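Local atomic coordinates of RNA-dependent RNA Polymerase (Bombyx mori cytoplasmic polyhedrosis virus, PDB entry 6TZ0), a protein that catalyses RNA-templated RNA synthesis, transcribing the double-stranded viral genome into plus strands and copying these into minus strands during genome replication. Residues A405-G410 with I510-D515; L381-A386 with F566-A571; A549-S554 with T649-G654; F420-S425 with Y971-K976. All coordinates share one frame; numbering follows the deposited sequence.

Contact 1: A405-G410 with I510-D515; sequences AKRVNG and IYDLND
R407, late in helix 401-409, faces D512 and L513 of an irregular loop across a wide backbone gap, the nearest CA atoms being those of R407 and I510, 9.9 Å apart. The reach of R407 closes that gap. R407 leaves the helix with CG anti to its carbonyl carbon (chi1 -72°) and runs extended to NE, which brings the guanidinium up to the loop. There R407 NE and L513 CD2 approach to 3.7 Å, and R407 NH2 lies just as near the same methyl; the two side chains pass alongside each other in opposite directions. D512 CB lies over one face of the guanidinium, 4.2 Å above the plane and offset toward the rim. The contact sits on the surface of the central polymerase domain of this reovirus-type enzyme, where the loop between helices 501-508 and 530-535 meets helix 401-409. Opposite charges come near without forming a salt bridge: R407 NH1 and D512 OD2 are 4.3 Å apart, but the oxygen lies well out of the guanidinium plane and no N-H points at it, so at most a charge attraction probably acts. E403, one turn earlier, makes a long, weak ion pair with R407 NE. L513 also packs on E403 and I404.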
# COMPACT_ATOMS: atom_id res chain seq x y z
N ALA A 405 -22.57 5.61 -11.26
CA ALA A 405 -22.46 5.14 -12.64
C ALA A 405 -22.42 6.29 -13.63
O ALA A 405 -21.67 6.23 -14.62
CB ALA A 405 -23.62 4.20 -12.96
N LYS A 406 -23.18 7.36 -13.36
CA LYS A 406 -23.09 8.58 -14.16
C LYS A 406 -21.70 9.19 -14.08
O LYS A 406 -21.19 9.72 -15.08
CB LYS A 406 -24.16 9.56 -13.70
CG LYS A 406 -24.31 10.84 -14.51
CD LYS A 406 -23.63 12.04 -13.85
CE LYS A 406 -23.87 13.31 -14.64
NZ LYS A 406 -23.18 14.47 -14.03
N ARG A 407 -21.06 9.13 -12.91
CA ARG A 407 -19.70 9.66 -12.78
C ARG A 407 -18.68 8.78 -13.49
O ARG A 407 -17.71 9.29 -14.06
CB ARG A 407 -19.35 9.82 -11.30
CG ARG A 407 -20.07 10.95 -10.62
CD ARG A 407 -19.72 10.99 -9.15
NE ARG A 407 -20.44 12.06 -8.47
CZ ARG A 407 -19.96 13.28 -8.31
NH1 ARG A 407 -18.76 13.59 -8.76
NH2 ARG A 407 -20.69 14.20 -7.69
N VAL A 408 -18.87 7.46 -13.45
CA VAL A 408 -17.94 6.52 -14.06
C VAL A 408 -18.00 6.60 -15.58
O VAL A 408 -16.98 6.44 -16.26
CB VAL A 408 -18.22 5.10 -13.51
CG1 VAL A 408 -17.58 4.00 -14.32
CG2 VAL A 408 -17.69 5.00 -12.10
N ASN A 409 -19.17 6.93 -16.14
CA ASN A 409 -19.31 7.04 -17.59
C ASN A 409 -18.48 8.17 -18.19
O ASN A 409 -18.15 8.13 -19.38
CB ASN A 409 -20.77 7.23 -17.97
CG ASN A 409 -21.59 5.99 -17.75
OD1 ASN A 409 -21.13 4.88 -18.00
ND2 ASN A 409 -22.82 6.17 -17.30
N GLY A 410 -18.13 9.18 -17.40
CA GLY A 410 -17.40 10.32 -17.93
C GLY A 410 -15.91 10.29 -17.67
O GLY A 410 -15.27 11.34 -17.63
N ILE A 510 -17.66 7.36 -4.27
CA ILE A 510 -18.60 7.60 -3.17
C ILE A 510 -18.05 8.60 -2.16
O ILE A 510 -18.81 9.13 -1.35
CB ILE A 510 -18.98 6.26 -2.52
CG1 ILE A 510 -20.32 6.37 -1.77
CG2 ILE A 510 -17.91 5.80 -1.55
CD1 ILE A 510 -20.92 5.05 -1.38
N TYR A 511 -16.74 8.90 -2.21
CA TYR A 511 -16.19 9.90 -1.31
C TYR A 511 -16.67 11.30 -1.64
O TYR A 511 -16.69 12.16 -0.76
CB TYR A 511 -14.66 9.91 -1.36
CG TYR A 511 -13.99 8.63 -0.94
CD1 TYR A 511 -14.14 8.15 0.34
CD2 TYR A 511 -13.12 7.98 -1.79
CE1 TYR A 511 -13.51 7.00 0.73
CE2 TYR A 511 -12.47 6.83 -1.40
CZ TYR A 511 -12.67 6.35 -0.13
OH TYR A 511 -12.04 5.21 0.28
N ASP A 512 -17.06 11.55 -2.88
CA ASP A 512 -17.59 12.84 -3.29
C ASP A 512 -19.08 12.97 -3.06
O ASP A 512 -19.67 13.98 -3.46
CB ASP A 512 -17.29 13.08 -4.77
CG ASP A 512 -15.81 13.20 -5.04
OD1 ASP A 512 -15.07 13.64 -4.14
OD2 ASP A 512 -15.38 12.85 -6.16
N LEU A 513 -19.71 11.98 -2.43
CA LEU A 513 -21.14 11.97 -2.25
C LEU A 513 -21.56 11.95 -0.79
O LEU A 513 -22.76 12.05 -0.50
CB LEU A 513 -21.75 10.76 -2.96
CG LEU A 513 -21.52 10.69 -4.47
CD1 LEU A 513 -22.12 9.42 -4.99
CD2 LEU A 513 -22.13 11.88 -5.16
N ASN A 514 -20.62 11.82 0.14
CA ASN A 514 -20.90 11.80 1.56
C ASN A 514 -19.88 12.66 2.28
O ASN A 514 -19.00 13.27 1.67
CB ASN A 514 -20.85 10.38 2.14
CG ASN A 514 -21.94 9.51 1.64
OD1 ASN A 514 -21.70 8.48 1.01
ND2 ASN A 514 -23.18 9.90 1.91
N ASP A 515 -20.00 12.67 3.61
CA ASP A 515 -19.04 13.32 4.49
C ASP A 515 -18.54 12.37 5.57
O ASP A 515 -18.09 12.82 6.62
CB ASP A 515 -19.66 14.56 5.13
CG ASP A 515 -20.97 14.27 5.84
OD1 ASP A 515 -21.52 13.15 5.68
OD2 ASP A 515 -21.46 15.16 6.56

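Contact 2: L381-A386 with F566-A571; sequences LKQKYA and FVLDVA
The backbone carbonyl of L381, at a classic beta bulge, lies against a leucine side chain: L381 O is 3.9 Å from L568 CB, with CD1 and CD2 of L568 only slightly farther away. In the bulge both L381 and K382 face M373 of the adjoining strand. The carbonyl oxygen does not depend on this apolar neighbour, because W606 NE1 donates a hydrogen bond to it. L568 points from helix 557-573 toward the strand and meets a second polar group there, the amide of Q383. Q383 NE2 comes within 3.5 Å of L568 CD1, with the two side chains crossing at a slant. With chi1 at 52°, the CG of Q383 sits between its backbone N and carbonyl carbon; from there the chain extends and delivers the amide to the helix. Two weak hydrogen bonds, NE2 to D561 and OE1 to S380, probably steady its orientation beside the leucine. The next residue of the helix, D569, bends toward the strand, but its OD1 stays 4.3 Å from Q383 O. The charge of K382 is of opposite sign, yet K382 NZ is 5.4 Å from D569 OD1, probably adding no more than a mild attraction. Strand 380-384 is an outermost strand of a four-stranded antiparallel sheet and pairs with strand 370-375, while helix 557-573 lies beside it; helix 604-614 closes in through W606 on L568 and A571, and helices 389-397 and 401-409 cover F566, D569 and V570.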
# COMPACT_ATOMS: atom_id res chain seq x y z
N LEU A 381 -23.23 -12.11 -12.43
CA LEU A 381 -23.27 -10.78 -13.01
C LEU A 381 -24.18 -9.82 -12.25
O LEU A 381 -24.00 -8.61 -12.33
CB LEU A 381 -23.74 -10.85 -14.46
CG LEU A 381 -22.75 -11.38 -15.50
CD1 LEU A 381 -23.44 -11.66 -16.78
CD2 LEU A 381 -21.72 -10.33 -15.76
N LYS A 382 -25.14 -10.35 -11.48
CA LYS A 382 -26.09 -9.53 -10.75
C LYS A 382 -26.59 -10.34 -9.57
O LYS A 382 -26.92 -11.52 -9.71
CB LYS A 382 -27.26 -9.12 -11.64
CG LYS A 382 -28.19 -8.11 -11.05
CD LYS A 382 -29.30 -7.82 -12.02
CE LYS A 382 -28.78 -7.10 -13.24
NZ LYS A 382 -28.30 -5.73 -12.91
N GLN A 383 -26.66 -9.71 -8.40
CA GLN A 383 -26.97 -10.44 -7.18
C GLN A 383 -27.54 -9.50 -6.14
O GLN A 383 -27.37 -8.28 -6.21
CB GLN A 383 -25.72 -11.16 -6.68
CG GLN A 383 -24.53 -10.25 -6.56
CD GLN A 383 -23.27 -10.99 -6.23
OE1 GLN A 383 -23.29 -12.21 -6.07
NE2 GLN A 383 -22.17 -10.27 -6.12
N LYS A 384 -28.24 -10.08 -5.17
CA LYS A 384 -29.02 -9.32 -4.21
C LYS A 384 -29.17 -10.16 -2.95
O LYS A 384 -29.25 -11.38 -3.02
CB LYS A 384 -30.39 -8.97 -4.81
CG LYS A 384 -31.22 -7.98 -4.03
CD LYS A 384 -32.50 -7.67 -4.77
CE LYS A 384 -33.24 -6.51 -4.14
NZ LYS A 384 -33.74 -6.84 -2.78
N TYR A 385 -29.20 -9.49 -1.80
CA TYR A 385 -29.29 -10.19 -0.52
C TYR A 385 -30.73 -10.42 -0.10
O TYR A 385 -31.59 -9.55 -0.28
CB TYR A 385 -28.55 -9.42 0.57
CG TYR A 385 -27.06 -9.61 0.50
CD1 TYR A 385 -26.47 -10.71 1.10
CD2 TYR A 385 -26.26 -8.72 -0.18
CE1 TYR A 385 -25.12 -10.91 1.03
CE2 TYR A 385 -24.90 -8.90 -0.24
CZ TYR A 385 -24.34 -10.00 0.36
OH TYR A 385 -22.99 -10.19 0.29
N ALA A 386 -30.99 -11.60 0.46
CA ALA A 386 -32.31 -11.90 0.98
C ALA A 386 -32.54 -11.17 2.30
O ALA A 386 -33.46 -10.34 2.41
CB ALA A 386 -32.47 -13.41 1.17
N PHE A 566 -22.19 -4.30 -4.57
CA PHE A 566 -22.22 -2.87 -4.86
C PHE A 566 -21.49 -2.56 -6.16
O PHE A 566 -21.98 -1.78 -7.00
CB PHE A 566 -21.61 -2.13 -3.67
CG PHE A 566 -21.40 -0.67 -3.88
CD1 PHE A 566 -22.47 0.20 -3.94
CD2 PHE A 566 -20.12 -0.16 -3.97
CE1 PHE A 566 -22.26 1.56 -4.13
CE2 PHE A 566 -19.90 1.19 -4.16
CZ PHE A 566 -20.97 2.05 -4.23
N VAL A 567 -20.33 -3.19 -6.37
CA VAL A 567 -19.56 -3.00 -7.59
C VAL A 567 -20.32 -3.52 -8.80
O VAL A 567 -20.35 -2.87 -9.85
CB VAL A 567 -18.17 -3.65 -7.44
CG1 VAL A 567 -17.42 -3.65 -8.74
CG2 VAL A 567 -17.38 -2.89 -6.42
N LEU A 568 -21.00 -4.66 -8.66
CA LEU A 568 -21.75 -5.20 -9.79
C LEU A 568 -23.02 -4.41 -10.08
O LEU A 568 -23.43 -4.32 -11.24
CB LEU A 568 -22.08 -6.67 -9.56
CG LEU A 568 -20.90 -7.63 -9.69
CD1 LEU A 568 -21.31 -9.03 -9.31
CD2 LEU A 568 -20.37 -7.59 -11.10
N ASP A 569 -23.63 -3.79 -9.06
CA ASP A 569 -24.76 -2.89 -9.30
C ASP A 569 -24.34 -1.68 -10.11
O ASP A 569 -24.99 -1.34 -11.12
CB ASP A 569 -25.37 -2.44 -7.97
CG ASP A 569 -26.14 -3.52 -7.28
OD1 ASP A 569 -26.66 -4.42 -7.97
OD2 ASP A 569 -26.25 -3.47 -6.04
N VAL A 570 -23.25 -1.02 -9.70
CA VAL A 570 -22.79 0.15 -10.43
C VAL A 570 -22.30 -0.24 -11.82
O VAL A 570 -22.54 0.48 -12.80
CB VAL A 570 -21.69 0.87 -9.63
CG1 VAL A 570 -21.21 2.10 -10.37
CG2 VAL A 570 -22.19 1.26 -8.28
N ALA A 571 -21.67 -1.41 -11.95
CA ALA A 571 -21.17 -1.85 -13.24
C ALA A 571 -22.29 -2.23 -14.19
O ALA A 571 -22.16 -2.04 -15.40
CB ALA A 571 -20.23 -3.04 -13.05

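Contact 3: A549-S554 with T649-G654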
# COMPACT_ATOMS: atom_id res chain seq x y z
N ALA A 549 -10.05 -5.48 15.53
CA ALA A 549 -8.74 -6.10 15.64
C ALA A 549 -8.47 -6.97 14.42
O ALA A 549 -9.13 -8.00 14.23
CB ALA A 549 -8.66 -6.93 16.92
N GLY A 550 -7.50 -6.57 13.60
CA GLY A 550 -7.04 -7.40 12.50
C GLY A 550 -8.04 -7.53 11.37
O GLY A 550 -8.61 -8.61 11.17
N MET A 551 -8.27 -6.45 10.63
CA MET A 551 -9.38 -6.45 9.69
C MET A 551 -9.04 -7.17 8.38
O MET A 551 -9.89 -7.85 7.82
CB MET A 551 -9.83 -5.02 9.41
CG MET A 551 -11.14 -4.94 8.66
SD MET A 551 -11.82 -3.28 8.49
CE MET A 551 -13.31 -3.64 7.58
N ASP A 552 -7.80 -7.03 7.90
CA ASP A 552 -7.42 -7.66 6.63
C ASP A 552 -7.41 -9.18 6.72
O ASP A 552 -7.69 -9.86 5.73
CB ASP A 552 -6.05 -7.17 6.16
CG ASP A 552 -6.10 -5.80 5.57
OD1 ASP A 552 -7.17 -5.43 5.03
OD2 ASP A 552 -5.08 -5.08 5.62
N ALA A 553 -7.10 -9.73 7.89
CA ALA A 553 -7.19 -11.16 8.08
C ALA A 553 -8.62 -11.62 8.36
O ALA A 553 -8.90 -12.82 8.27
CB ALA A 553 -6.27 -11.61 9.21
N SER A 554 -9.52 -10.70 8.70
CA SER A 554 -10.88 -11.05 9.05
C SER A 554 -11.83 -11.06 7.87
O SER A 554 -12.87 -11.73 7.93
CB SER A 554 -11.42 -10.09 10.11
OG SER A 554 -10.69 -10.18 11.32
N THR A 649 -13.37 1.16 3.76
CA THR A 649 -14.10 2.39 4.00
C THR A 649 -15.56 2.27 3.57
O THR A 649 -16.48 2.60 4.34
CB THR A 649 -13.43 3.54 3.27
OG1 THR A 649 -12.07 3.65 3.69
CG2 THR A 649 -14.14 4.83 3.57
N VAL A 650 -15.79 1.77 2.35
CA VAL A 650 -17.14 1.59 1.82
C VAL A 650 -17.93 0.59 2.65
O VAL A 650 -19.08 0.85 3.02
CB VAL A 650 -17.08 1.19 0.34
CG1 VAL A 650 -18.41 0.67 -0.14
CG2 VAL A 650 -16.70 2.38 -0.51
N LEU A 651 -17.30 -0.53 3.02
CA LEU A 651 -18.00 -1.57 3.77
C LEU A 651 -18.37 -1.11 5.17
O LEU A 651 -19.49 -1.38 5.63
CB LEU A 651 -17.12 -2.83 3.82
CG LEU A 651 -17.65 -4.13 4.42
CD1 LEU A 651 -17.10 -5.27 3.62
CD2 LEU A 651 -17.21 -4.30 5.84
N LEU A 652 -17.48 -0.39 5.85
CA LEU A 652 -17.79 0.04 7.21
C LEU A 652 -18.82 1.16 7.22
O LEU A 652 -19.72 1.16 8.08
CB LEU A 652 -16.51 0.46 7.92
CG LEU A 652 -15.58 -0.69 8.29
CD1 LEU A 652 -14.25 -0.16 8.76
CD2 LEU A 652 -16.23 -1.56 9.34
N GLN A 653 -18.74 2.10 6.27
CA GLN A 653 -19.75 3.15 6.23
C GLN A 653 -21.11 2.59 5.82
O GLN A 653 -22.14 3.05 6.31
CB GLN A 653 -19.32 4.30 5.33
CG GLN A 653 -19.45 4.10 3.84
CD GLN A 653 -18.82 5.21 3.06
OE1 GLN A 653 -18.16 6.08 3.62
NE2 GLN A 653 -19.05 5.23 1.76
N GLY A 654 -21.11 1.53 5.00
CA GLY A 654 -22.35 0.90 4.63
C GLY A 654 -23.00 0.18 5.79
O GLY A 654 -24.21 0.32 6.00
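M551 and L652 join polymerase motifs A and B of the palm: the segment 549-554 carries the end of motif A, and 649-654 lies on the long helix 644-665 of motif B. The compact part is a single buried apolar meeting. M551 and L652 reach toward each other tip to tip, M551 CE lying 3.8 Å from L652 CG, and CD1 of the leucine is equally near that methyl. M551 SD is 4.0 Å from L652 CD1, so sulfur and terminal methyl both rest on the leucine. This reach depends on a fully extended methionine, its CG anti to the backbone N (chi1 -169°), spanning a separation of 10.9 Å between the CA atoms of M551 and L652. L651 packs more loosely, with its CD2 4.3 Å from M551 CE. The M551 side chain also lies about 4 Å at its nearest from those of V548 and D680, so the methionine packs next to residues of the magnesium sites, which hold no metal here. Away from this packing 549-554 is less buried: A549 is exposed, and G550 and D552, UTP-binding residues with no UTP bound here, are partly so. D552 is nevertheless tied to the motif B helix by a weak hydrogen bond from OD1 to H648. G550 adopts a positive phi, and the turn that follows is bonded internally: S554 OG donates to G550 O over 2.6 Å, with a C=O...O angle of 152° and the hydroxyl tilted 27° from the carbonyl plane.

Contact 4: F420-S425 with Y971-K976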
# COMPACT_ATOMS: atom_id res chain seq x y z
N PHE A 420 -2.30 6.18 -13.05
CA PHE A 420 -2.17 5.40 -11.83
C PHE A 420 -0.81 4.72 -11.76
O PHE A 420 -0.27 4.52 -10.67
CB PHE A 420 -3.31 4.39 -11.79
CG PHE A 420 -3.33 3.52 -10.58
CD1 PHE A 420 -3.79 4.01 -9.37
CD2 PHE A 420 -2.92 2.20 -10.67
CE1 PHE A 420 -3.83 3.19 -8.27
CE2 PHE A 420 -2.95 1.39 -9.57
CZ PHE A 420 -3.41 1.89 -8.37
N LEU A 421 -0.26 4.34 -12.92
CA LEU A 421 1.07 3.76 -12.92
C LEU A 421 2.15 4.82 -12.73
O LEU A 421 3.11 4.61 -11.98
CB LEU A 421 1.32 2.98 -14.21
CG LEU A 421 0.48 1.72 -14.34
CD1 LEU A 421 0.75 1.10 -15.68
CD2 LEU A 421 0.79 0.75 -13.23
N THR A 422 2.01 5.98 -13.39
CA THR A 422 3.01 7.03 -13.25
C THR A 422 2.93 7.70 -11.89
O THR A 422 3.94 8.18 -11.36
CB THR A 422 2.87 8.08 -14.35
OG1 THR A 422 1.58 8.68 -14.27
CG2 THR A 422 3.07 7.47 -15.72
N THR A 423 1.74 7.76 -11.30
CA THR A 423 1.51 8.47 -10.06
C THR A 423 0.72 7.60 -9.09
O THR A 423 -0.40 7.19 -9.41
CB THR A 423 0.76 9.79 -10.31
OG1 THR A 423 1.56 10.65 -11.13
CG2 THR A 423 0.44 10.48 -9.00
N SER A 424 1.32 7.32 -7.93
CA SER A 424 0.65 6.72 -6.77
C SER A 424 0.11 5.32 -7.06
O SER A 424 -1.08 5.04 -6.91
CB SER A 424 -0.45 7.64 -6.23
OG SER A 424 -1.11 7.06 -5.12
N SER A 425 1.00 4.44 -7.49
CA SER A 425 0.71 3.01 -7.46
C SER A 425 0.80 2.52 -6.01
O SER A 425 1.60 3.06 -5.24
CB SER A 425 1.69 2.26 -8.37
OG SER A 425 3.03 2.45 -7.96
N TYR A 971 8.22 14.61 -23.97
CA TYR A 971 9.35 13.94 -23.34
C TYR A 971 8.97 13.64 -21.89
O TYR A 971 7.80 13.69 -21.52
CB TYR A 971 10.59 14.82 -23.48
CG TYR A 971 11.06 14.98 -24.90
CD1 TYR A 971 10.82 13.99 -25.85
CD2 TYR A 971 11.68 16.14 -25.31
CE1 TYR A 971 11.24 14.15 -27.15
CE2 TYR A 971 12.10 16.31 -26.62
CZ TYR A 971 11.87 15.31 -27.53
OH TYR A 971 12.28 15.46 -28.84
N GLY A 972 9.94 13.29 -21.06
CA GLY A 972 9.68 13.07 -19.64
C GLY A 972 9.25 11.67 -19.32
O GLY A 972 9.78 11.05 -18.39
N LEU A 973 8.27 11.15 -20.05
CA LEU A 973 7.99 9.72 -20.01
C LEU A 973 9.17 8.94 -20.57
O LEU A 973 9.53 7.87 -20.04
CB LEU A 973 6.70 9.44 -20.77
CG LEU A 973 6.03 8.07 -20.66
CD1 LEU A 973 5.63 7.80 -19.23
CD2 LEU A 973 4.82 8.02 -21.56
N GLN A 974 9.80 9.48 -21.62
CA GLN A 974 11.13 9.03 -22.04
C GLN A 974 12.13 9.14 -20.91
O GLN A 974 12.94 8.23 -20.70
CB GLN A 974 11.63 9.86 -23.23
CG GLN A 974 10.85 9.72 -24.51
CD GLN A 974 11.47 10.49 -25.65
OE1 GLN A 974 12.50 11.14 -25.49
NE2 GLN A 974 10.83 10.43 -26.81
N GLU A 975 12.09 10.25 -20.16
CA GLU A 975 13.03 10.43 -19.06
C GLU A 975 12.76 9.46 -17.93
O GLU A 975 13.70 8.95 -17.31
CB GLU A 975 12.99 11.86 -18.54
CG GLU A 975 13.61 12.90 -19.46
CD GLU A 975 13.61 14.28 -18.82
OE1 GLU A 975 12.98 14.43 -17.75
OE2 GLU A 975 14.27 15.19 -19.36
N LYS A 976 11.49 9.18 -17.65
CA LYS A 976 11.15 8.26 -16.56
C LYS A 976 11.59 6.84 -16.90
O LYS A 976 12.16 6.14 -16.05
CB LYS A 976 9.65 8.32 -16.30
CG LYS A 976 9.19 7.65 -15.03
CD LYS A 976 7.67 7.72 -14.91
CE LYS A 976 7.18 9.13 -14.65
NZ LYS A 976 7.54 9.62 -13.29
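A junction between the polymerase domain and the C-terminal region, which forms the bracelet in reovirus-type polymerases, brings T422 at the end of helix 413-422 against L973 and K976 at the start of helix 973-979. The CA atoms of T422 and L973 are the nearest across the junction, 8.8 Å apart. T422 turns its two branches to different tasks. Its methyl faces the other helix, T422 CG2 lying 4.4 Å from L973 CD1, whereas OG1 turns back to its own helix and hydrogen-bonds with the carbonyl oxygens of L418 and N419. The hydroxyl is placed to share both oxygens at a chi1 of 60°, which leaves CG2 directed at L973. K976 approaches through its aliphatic end: K976 CE is 4.4 Å from T422 CB. Bends at its last two torsions (chi3 -69°, chi4 -70°) curl the lysine over the threonine and carry the ammonium toward the helix terminus. There K976 NZ remains 4.3 Å from T422 O, too far for a hydrogen bond, although its positive charge would probably be drawn to the carbonyl end of helix 413-422. G972 occupies the N-cap position of the partner helix, and its carbonyl oxygen accepts a hydrogen bond from the backbone N-H of K976. The contact is partly buried and lightly packed. Helix 449-455 bridges its two sides, I450 touching both T422 and K976, while helices 927-937 and 945-958 back L973 through L937 and R946.

Contacts 1, 2 and 3 form one connected region of the central polymerase domain, with centres 17 to 21 Å apart. Helix 557-573 of contact 2 touches both other contacts: F566 meets I510 of contact 1 and V650 of contact 3, and V570 packs on A405. Helix 644-665, carrying contact 3, also receives I510 and Y511, so the active-site palm is linked through side chains to the four-stranded sheet that holds strand 380-384. Along the chain, contact 1 is nested within contact 2 and precedes contact 3. Contact 4 stands apart, 26 to 35 Å between centres; its helix 413-422 follows helix 401-409 in the chain, but it spans 545 residues to join the polymerase domain to the C-terminal region.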